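Local coordinates for cytochrome c-552/4 domain-containing protein (Ignicoccus hospitalis KIN4/I, PDB 4QO5) that binds eight c-type haems as a membrane-associated octahaem cytochrome c and probably transfers electrons along them, at the interface of chains A and B. Residues are numbered along the deposited sequence; one frame, centred on the assembly and turned at random. Chains: chain A/B, Hypothetical multiheme protein.

The three contacts lie along one interface between two copies of the same chain, within a deposited assembly of three copies. The C-alpha centres of contacts 1 and 2 are about 22 Å apart, those of contacts 1 and 3 about 34 Å, and those of contacts 2 and 3 about 51 Å. They share no residue. Contact 1 sets helix 254-262 against haem-binding loops. Contact 2 sets loops against helices 18-30 and 32-39. Contact 3 joins helices 498-520 and 464-485. Each contact pairs different parts of the chain. The interface is not an exact two-fold, which would be compatible with a cyclic arrangement of the three copies. This assembly may not be the biological one.

Contact 1: the interface of chains A and B. Residues chain A 252, 254, 257; chain B 201, 216-217, 220, 234, 237.
A:Lys254 reaches across the interface with its aliphatic part lying obliquely against the side-chain amide of B:Gln237. CG of the lysine is 3.6 Å from the amide carbon CD of B:Gln237. A bend at chi3 (83°) turns the chain beyond CD, and the ammonium NZ ends among B:Thr216, B:His201 and a water. NZ donates a hydrogen bond to the backbone O of B:Thr216 at 2.9 Å. The donor sits well above the carbonyl plane, 67° out of it, and therefore not on a lone pair. NZ also meets water 1, which lies 2.9 Å from OE1 of B:Gln237 and 2.8 Å from the backbone O of B:His201. The ammonium is thus tied to chain B both directly and through water.

B:Gln237 is also met by A:Asn257, whose side chain crosses it at about a right angle. The two amide planes are 59° apart. ND2 of A:Asn257 packs 3.4 Å from CB of B:Gln237 and does not pair with its amide. The same ND2 contacts water 2 at 2.6 Å, and this water links on to the hydroxyl OG1 of B:Thr234. A:Lys254, B:Thr216, B:His201 and B:Gln237 are all haem-binding residues, so the contact borders haem sites of the protein. A:Lys254 and A:Asn257 project from helix 254-262. On chain B they meet loop residues and B:Thr234 of the short helix 232-235.

Contact 2: the interface of chains A and B. Residues chain A 275, 294-296, 409; chain B 28-29, 31-33.
ND2 of A:Asn294 donates a hydrogen bond to the backbone O of B:Ser29 at 2.9 Å. The nitrogen lies in the carbonyl plane of B:Ser29, with a C=O...N angle of 148°. The acceptor is tilted slightly from the amide plane of the asparagine. The other end of this amide is held within chain A, where OD1 of A:Asn294 accepts the backbone N-H of A:Val296 at 2.9 Å. The two bonds use opposite ends of the amide. They would fix its rotation and turn the NH2 towards chain B.

A:Val296 itself packs on the end of helix 18-30. The side chains of A:Val296 and B:Ile28 cross at about a right angle, with CG2 of the valine 3.9 Å from CG1 of the isoleucine. CG1 of A:Val296 is anti to the backbone N (chi1 172°) and turns to CB of B:Ser29. One methyl branch is therefore given to each of these neighbours.

B:Pro32 begins helix 32-39 and sits among several chain A groups. Its ring crosses that of A:Pro295 at about a right angle, with CB of B:Pro32 3.8 Å from CG of A:Pro295. The same CB also faces the backbone O of A:Pro275. This patch is a small loop-to-helix part of the interface. At its far side the backbone N of B:Gly33, in the first turn of helix 32-39, donates to the backbone O of A:Ala409 at 3.0 Å.

Contact 3: the interface of chains A and B. Residues chain A 506-507, 510; chain B 463-464.
The imidazole of A:His507 stacks on the phenol ring of B:Tyr464. The ring centroids are 3.9 Å apart and the planes differ by 15°. ND1 of the histidine lies over the centre of the tyrosine ring. In turn, CZ of B:Tyr464 lies over the facing side of the imidazole, towards its rim. The rings are therefore offset, and the phenol hydroxyl OH passes 3.5 Å from CE1 of A:His507. The two side chains run side by side and point the same way. In the tyrosine CG is anti to the backbone N (chi1 -175°), which carries the ring across the side of helix 498-520, onto the imidazole of A:His507. CB of A:His507 extends the contact, 3.4 Å from CD1 of B:Tyr464.

At the root of the tyrosine, A:Thr510 comes in at about a right angle. Its hydroxyl OG1 is 3.3 Å from CB of B:Tyr464. OG1 also meets water 3 at 2.9 Å. This water is gathered by the carboxylate OE1 of A:Glu506 at 2.8 Å, by the backbone N of B:Tyr464 at 3.1 Å and by the backbone O of A:Glu506. It thus joins the first residue of helix 464-485 to the side of helix 498-520. B:Glu463, just before that helix, is a calcium-binding residue. Its backbone lies near the carboxylate of A:Glu506. A:Glu506, A:His507 and A:Thr510 occupy neighbouring turns of the C-terminal helix of chain A, which meets the start of helix 464-485 of chain B.

Contact 1: the interface of chains A and B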
ATOM      1  N   GLU A 252      -3.766  -7.855   3.705  1.00 25.21           N
ATOM      2  CA  GLU A 252      -4.987  -8.215   2.974  1.00 24.60           C
ATOM      3  C   GLU A 252      -5.670  -9.456   3.548  1.00 23.82           C
ATOM      4  O   GLU A 252      -6.849  -9.681   3.307  1.00 25.62           O
ATOM      5  CB  GLU A 252      -4.738  -8.363   1.454  1.00 24.71           C
ATOM      6  CG  GLU A 252      -3.837  -9.524   1.043  1.00 27.86           C
ATOM      7  CD  GLU A 252      -4.000  -9.933  -0.429  1.00 37.85           C
ATOM      8  OE1 GLU A 252      -5.108  -9.770  -0.988  1.00 40.99           O
ATOM      9  OE2 GLU A 252      -3.028 -10.452  -1.025  1.00 29.95           O
ATOM     10  N   LYS A 254      -7.441 -12.047   6.254  1.00 17.19           N
ATOM     11  CA  LYS A 254      -8.429 -11.810   7.299  1.00 18.87           C
ATOM     12  C   LYS A 254      -7.787 -11.622   8.670  1.00 17.36           C
ATOM     13  O   LYS A 254      -8.292 -10.843   9.482  1.00 19.42           O
ATOM     14  CB  LYS A 254      -9.493 -12.925   7.317  1.00 19.57           C
ATOM     15  CG  LYS A 254     -10.211 -13.056   5.976  1.00 25.84           C
ATOM     16  CD  LYS A 254     -11.338 -14.103   5.998  1.00 24.77           C
ATOM     17  CE  LYS A 254     -12.627 -13.542   6.571  1.00 20.51           C
ATOM     18  NZ  LYS A 254     -13.770 -14.510   6.395  1.00 22.07           N
ATOM     19  N   ASN A 257      -7.007  -7.927   8.616  1.00 20.73           N
ATOM     20  CA  ASN A 257      -8.196  -7.082   8.671  1.00 20.98           C
ATOM     21  C   ASN A 257      -8.695  -7.003  10.102  1.00 24.55           C
ATOM     22  O   ASN A 257      -8.996  -5.928  10.607  1.00 21.23           O
ATOM     23  CB  ASN A 257      -9.344  -7.660   7.826  1.00 23.09           C
ATOM     24  CG  ASN A 257      -8.961  -7.915   6.378  1.00 28.94           C
ATOM     25  OD1 ASN A 257      -7.987  -7.370   5.856  1.00 33.86           O
ATOM     26  ND2 ASN A 257      -9.763  -8.726   5.711  1.00 27.60           N
TER
ATOM     27  N   HIS B 201     -13.388 -18.568   1.952  1.00 18.12           N
ATOM     28  CA  HIS B 201     -14.463 -17.657   2.343  1.00 22.80           C
ATOM     29  C   HIS B 201     -14.754 -16.595   1.286  1.00 18.68           C
ATOM     30  O   HIS B 201     -15.042 -15.454   1.610  1.00 21.32           O
ATOM     31  CB  HIS B 201     -14.172 -17.054   3.722  1.00 21.03           C
ATOM     32  CG  HIS B 201     -13.852 -18.099   4.749  1.00 18.82           C
ATOM     33  ND1 HIS B 201     -12.582 -18.615   4.903  1.00 20.26           N
ATOM     34  CD2 HIS B 201     -14.647 -18.784   5.607  1.00 21.04           C
ATOM     35  CE1 HIS B 201     -12.604 -19.558   5.833  1.00 22.68           C
ATOM     36  NE2 HIS B 201     -13.844 -19.679   6.277  1.00 20.32           N
ATOM     37  N   THR B 216     -19.180 -14.966   6.372  1.00 19.84           N
ATOM     38  CA  THR B 216     -18.097 -14.474   7.212  1.00 18.29           C
ATOM     39  C   THR B 216     -17.158 -13.572   6.435  1.00 21.03           C
ATOM     40  O   THR B 216     -16.184 -13.052   6.981  1.00 22.74           O
ATOM     41  CB  THR B 216     -17.303 -15.638   7.808  1.00 20.26           C
ATOM     42  OG1 THR B 216     -16.977 -16.538   6.743  1.00 25.68           O
ATOM     43  CG2 THR B 216     -18.174 -16.370   8.839  1.00 21.10           C
ATOM     44  N   ALA B 217     -17.409 -13.405   5.144  1.00 19.05           N
ATOM     45  CA  ALA B 217     -16.770 -12.288   4.481  1.00 24.34           C
ATOM     46  C   ALA B 217     -17.398 -11.040   5.125  1.00 22.03           C
ATOM     47  O   ALA B 217     -18.566 -11.081   5.539  1.00 26.39           O
ATOM     48  CB  ALA B 217     -17.012 -12.332   2.983  1.00 23.01           C
ATOM     49  N   PRO B 220     -16.220 -11.285   9.890  1.00 18.10           N
ATOM     50  CA  PRO B 220     -15.698 -12.639  10.140  1.00 14.94           C
ATOM     51  C   PRO B 220     -16.246 -13.279  11.394  1.00 15.33           C
ATOM     52  O   PRO B 220     -16.668 -12.582  12.325  1.00 16.83           O
ATOM     53  CB  PRO B 220     -14.177 -12.431  10.322  1.00 18.03           C
ATOM     54  CG  PRO B 220     -13.892 -11.054   9.841  1.00 23.58           C
ATOM     55  CD  PRO B 220     -15.171 -10.250   9.891  1.00 17.63           C
ATOM     56  N   THR B 234     -11.863  -4.583   5.960  1.00 19.77           N
ATOM     57  CA  THR B 234     -12.514  -5.838   5.655  1.00 21.56           C
ATOM     58  C   THR B 234     -12.798  -6.023   4.149  1.00 17.44           C
ATOM     59  O   THR B 234     -12.629  -7.112   3.618  1.00 21.01           O
ATOM     60  CB  THR B 234     -13.767  -6.037   6.511  1.00 20.70           C
ATOM     61  OG1 THR B 234     -14.069  -7.425   6.520  1.00 21.32           O
ATOM     62  CG2 THR B 234     -14.977  -5.234   5.986  1.00 19.41           C
ATOM     63  N   GLN B 237      -9.849  -7.013   1.860  1.00 19.58           N
ATOM     64  CA  GLN B 237      -9.428  -8.397   1.672  1.00 17.76           C
ATOM     65  C   GLN B 237      -9.426  -8.682   0.175  1.00 24.66           C
ATOM     66  O   GLN B 237      -8.563  -9.391  -0.329  1.00 22.43           O
ATOM     67  CB  GLN B 237     -10.372  -9.389   2.392  1.00 21.56           C
ATOM     68  CG  GLN B 237      -9.899 -10.866   2.308  1.00 20.47           C
ATOM     69  CD  GLN B 237     -10.980 -11.897   2.662  1.00 22.52           C
ATOM     70  OE1 GLN B 237     -12.061 -11.552   3.126  1.00 23.53           O
ATOM     71  NE2 GLN B 237     -10.666 -13.176   2.454  1.00 27.75           N
TER
HETATM   72  O   HOH W   1     -13.731 -13.835   3.515  1.00 22.05           O
HETATM   73  O   HOH W   2     -12.082  -9.662   6.547  1.00 41.28           O

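Contact 2: the interface of chains A and B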
ATOM      1  N   PRO A 275      -3.009 -16.740  23.409  1.00 22.94           N
ATOM      2  CA  PRO A 275      -4.048 -16.718  22.364  1.00 20.31           C
ATOM      3  C   PRO A 275      -5.427 -16.667  22.996  1.00 24.93           C
ATOM      4  O   PRO A 275      -5.669 -17.333  23.995  1.00 22.62           O
ATOM      5  CB  PRO A 275      -3.844 -18.049  21.629  1.00 24.33           C
ATOM      6  CG  PRO A 275      -2.359 -18.375  21.862  1.00 24.82           C
ATOM      7  CD  PRO A 275      -2.096 -17.894  23.266  1.00 25.45           C
ATOM      8  N   ASN A 294      -1.118 -21.371  26.602  1.00 20.90           N
ATOM      9  CA  ASN A 294      -2.562 -21.572  26.693  1.00 22.65           C
ATOM     10  C   ASN A 294      -3.115 -20.905  27.959  1.00 27.17           C
ATOM     11  O   ASN A 294      -2.635 -21.170  29.060  1.00 24.86           O
ATOM     12  CB  ASN A 294      -2.888 -23.064  26.677  1.00 21.20           C
ATOM     13  CG  ASN A 294      -4.375 -23.333  26.608  1.00 27.19           C
ATOM     14  OD1 ASN A 294      -5.117 -23.040  27.547  1.00 27.36           O
ATOM     15  ND2 ASN A 294      -4.817 -23.908  25.499  1.00 27.91           N
ATOM     16  N   PRO A 295      -4.127 -20.028  27.802  1.00 25.54           N
ATOM     17  CA  PRO A 295      -4.607 -19.212  28.928  1.00 23.87           C
ATOM     18  C   PRO A 295      -5.315 -20.001  30.010  1.00 26.46           C
ATOM     19  O   PRO A 295      -5.419 -19.535  31.149  1.00 30.29           O
ATOM     20  CB  PRO A 295      -5.590 -18.233  28.263  1.00 21.51           C
ATOM     21  CG  PRO A 295      -5.971 -18.878  26.973  1.00 24.28           C
ATOM     22  CD  PRO A 295      -4.741 -19.625  26.528  1.00 24.15           C
ATOM     23  N   VAL A 296      -5.792 -21.189  29.659  1.00 25.46           N
ATOM     24  CA  VAL A 296      -6.536 -22.023  30.586  1.00 27.91           C
ATOM     25  C   VAL A 296      -5.692 -23.156  31.174  1.00 31.30           C
ATOM     26  O   VAL A 296      -5.766 -23.441  32.376  1.00 32.82           O
ATOM     27  CB  VAL A 296      -7.793 -22.589  29.892  1.00 31.58           C
ATOM     28  CG1 VAL A 296      -8.492 -23.620  30.770  1.00 32.60           C
ATOM     29  CG2 VAL A 296      -8.721 -21.438  29.520  1.00 31.72           C
ATOM     30  N   ALA A 409      -4.721 -23.076  18.108  1.00 22.54           N
ATOM     31  CA  ALA A 409      -5.289 -22.241  19.158  1.00 22.89           C
ATOM     32  C   ALA A 409      -6.603 -21.626  18.687  1.00 21.71           C
ATOM     33  O   ALA A 409      -7.463 -21.292  19.508  1.00 22.23           O
ATOM     34  CB  ALA A 409      -4.311 -21.145  19.572  1.00 23.50           C
TER
ATOM     35  N   ILE B  28     -12.919 -24.035  25.462  1.00 23.47           N
ATOM     36  CA  ILE B  28     -12.195 -22.956  26.130  1.00 25.73           C
ATOM     37  C   ILE B  28     -10.715 -23.340  26.290  1.00 27.38           C
ATOM     38  O   ILE B  28      -9.828 -22.482  26.262  1.00 29.90           O
ATOM     39  CB  ILE B  28     -12.851 -22.600  27.485  1.00 29.68           C
ATOM     40  CG1 ILE B  28     -12.347 -21.249  27.998  1.00 33.54           C
ATOM     41  CG2 ILE B  28     -12.634 -23.703  28.519  1.00 25.89           C
ATOM     42  CD1 ILE B  28     -13.104 -20.776  29.234  1.00 31.83           C
ATOM     43  N   SER B  29     -10.440 -24.633  26.412  1.00 25.90           N
ATOM     44  CA  SER B  29      -9.049 -25.070  26.525  1.00 27.31           C
ATOM     45  C   SER B  29      -8.450 -25.532  25.189  1.00 28.55           C
ATOM     46  O   SER B  29      -7.254 -25.378  24.968  1.00 29.63           O
ATOM     47  CB  SER B  29      -8.890 -26.147  27.606  1.00 35.82           C
ATOM     48  OG  SER B  29      -9.480 -27.368  27.214  1.00 42.05           O
ATOM     49  N   THR B  31      -9.517 -24.680  21.889  1.00 23.86           N
ATOM     50  CA  THR B  31      -9.479 -23.582  20.925  1.00 23.53           C
ATOM     51  C   THR B  31      -9.825 -22.255  21.612  1.00 20.03           C
ATOM     52  O   THR B  31     -10.863 -21.643  21.328  1.00 21.53           O
ATOM     53  CB  THR B  31     -10.439 -23.791  19.730  1.00 27.22           C
ATOM     54  OG1 THR B  31     -11.783 -23.919  20.203  1.00 26.93           O
ATOM     55  CG2 THR B  31     -10.057 -25.023  18.901  1.00 28.43           C
ATOM     56  N   PRO B  32      -8.935 -21.791  22.498  1.00 21.72           N
ATOM     57  CA  PRO B  32      -9.221 -20.595  23.295  1.00 20.55           C
ATOM     58  C   PRO B  32      -9.485 -19.367  22.427  1.00 20.80           C
ATOM     59  O   PRO B  32     -10.254 -18.502  22.842  1.00 20.94           O
ATOM     60  CB  PRO B  32      -7.948 -20.408  24.137  1.00 21.39           C
ATOM     61  CG  PRO B  32      -6.878 -21.231  23.434  1.00 22.79           C
ATOM     62  CD  PRO B  32      -7.626 -22.383  22.821  1.00 22.19           C
ATOM     63  N   GLY B  33      -8.872 -19.297  21.244  1.00 18.80           N
ATOM     64  CA  GLY B  33      -9.089 -18.167  20.353  1.00 23.19           C
ATOM     65  C   GLY B  33     -10.517 -18.081  19.854  1.00 23.33           C
ATOM     66  O   GLY B  33     -11.085 -16.991  19.751  1.00 19.54           O
TER

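Contact 3: the interface of chains A and B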
ATOM      1  N   GLU A 506       5.162 -15.343 -21.028  1.00 28.17           N
ATOM      2  CA  GLU A 506       4.807 -14.918 -22.372  1.00 28.79           C
ATOM      3  C   GLU A 506       5.608 -13.703 -22.824  1.00 24.94           C
ATOM      4  O   GLU A 506       5.922 -13.566 -23.997  1.00 26.40           O
ATOM      5  CB  GLU A 506       3.309 -14.644 -22.465  1.00 29.62           C
ATOM      6  CG  GLU A 506       2.478 -15.891 -22.262  1.00 29.97           C
ATOM      7  CD  GLU A 506       2.815 -16.985 -23.262  1.00 36.38           C
ATOM      8  OE1 GLU A 506       3.158 -16.654 -24.422  1.00 38.10           O
ATOM      9  OE2 GLU A 506       2.734 -18.178 -22.892  1.00 39.37           O
ATOM     10  N   HIS A 507       5.948 -12.830 -21.890  1.00 26.60           N
ATOM     11  CA  HIS A 507       6.780 -11.676 -22.227  1.00 29.10           C
ATOM     12  C   HIS A 507       8.142 -12.147 -22.738  1.00 29.95           C
ATOM     13  O   HIS A 507       8.604 -11.708 -23.799  1.00 29.35           O
ATOM     14  CB  HIS A 507       6.838 -10.694 -21.054  1.00 24.14           C
ATOM     15  CG  HIS A 507       7.564  -9.416 -21.347  1.00 28.31           C
ATOM     16  ND1 HIS A 507       7.518  -8.809 -22.588  1.00 41.18           N
ATOM     17  CD2 HIS A 507       8.120  -8.508 -20.515  1.00 34.62           C
ATOM     18  CE1 HIS A 507       8.163  -7.658 -22.532  1.00 37.98           C
ATOM     19  NE2 HIS A 507       8.523  -7.440 -21.288  1.00 34.58           N
ATOM     20  N   THR A 510       7.684 -13.645 -26.246  1.00 26.48           N
ATOM     21  CA  THR A 510       7.510 -12.613 -27.261  1.00 28.57           C
ATOM     22  C   THR A 510       8.848 -11.982 -27.675  1.00 32.03           C
ATOM     23  O   THR A 510       9.122 -11.812 -28.871  1.00 28.80           O
ATOM     24  CB  THR A 510       6.504 -11.538 -26.795  1.00 27.41           C
ATOM     25  OG1 THR A 510       5.187 -12.110 -26.775  1.00 28.22           O
ATOM     26  CG2 THR A 510       6.513 -10.358 -27.739  1.00 28.00           C
TER
ATOM     27  N   GLU B 463      -1.199 -14.763 -24.867  1.00 25.01           N
ATOM     28  CA  GLU B 463       0.056 -14.187 -25.322  1.00 25.03           C
ATOM     29  C   GLU B 463       0.261 -12.774 -24.779  1.00 26.42           C
ATOM     30  O   GLU B 463      -0.681 -12.132 -24.325  1.00 29.14           O
ATOM     31  CB  GLU B 463       0.139 -14.183 -26.849  1.00 28.16           C
ATOM     32  CG  GLU B 463       0.136 -15.552 -27.475  1.00 32.92           C
ATOM     33  CD  GLU B 463      -0.095 -15.487 -28.978  1.00 38.28           C
ATOM     34  OE1 GLU B 463       0.895 -15.360 -29.727  1.00 36.55           O
ATOM     35  OE2 GLU B 463      -1.267 -15.555 -29.403  1.00 29.89           O
ATOM     36  N   TYR B 464       1.502 -12.309 -24.831  1.00 25.82           N
ATOM     37  CA  TYR B 464       1.884 -11.052 -24.189  1.00 23.68           C
ATOM     38  C   TYR B 464       1.090  -9.833 -24.665  1.00 26.42           C
ATOM     39  O   TYR B 464       0.557  -9.093 -23.846  1.00 23.42           O
ATOM     40  CB  TYR B 464       3.393 -10.808 -24.322  1.00 27.11           C
ATOM     41  CG  TYR B 464       3.867  -9.579 -23.582  1.00 26.55           C
ATOM     42  CD1 TYR B 464       3.804  -9.515 -22.195  1.00 28.85           C
ATOM     43  CD2 TYR B 464       4.356  -8.473 -24.267  1.00 31.05           C
ATOM     44  CE1 TYR B 464       4.223  -8.390 -21.512  1.00 29.83           C
ATOM     45  CE2 TYR B 464       4.778  -7.343 -23.590  1.00 30.90           C
ATOM     46  CZ  TYR B 464       4.709  -7.311 -22.208  1.00 33.35           C
ATOM     47  OH  TYR B 464       5.135  -6.204 -21.513  1.00 33.21           O
TER
HETATM   48  O   HOH W   3       3.529 -14.337 -25.937  1.00 31.32           O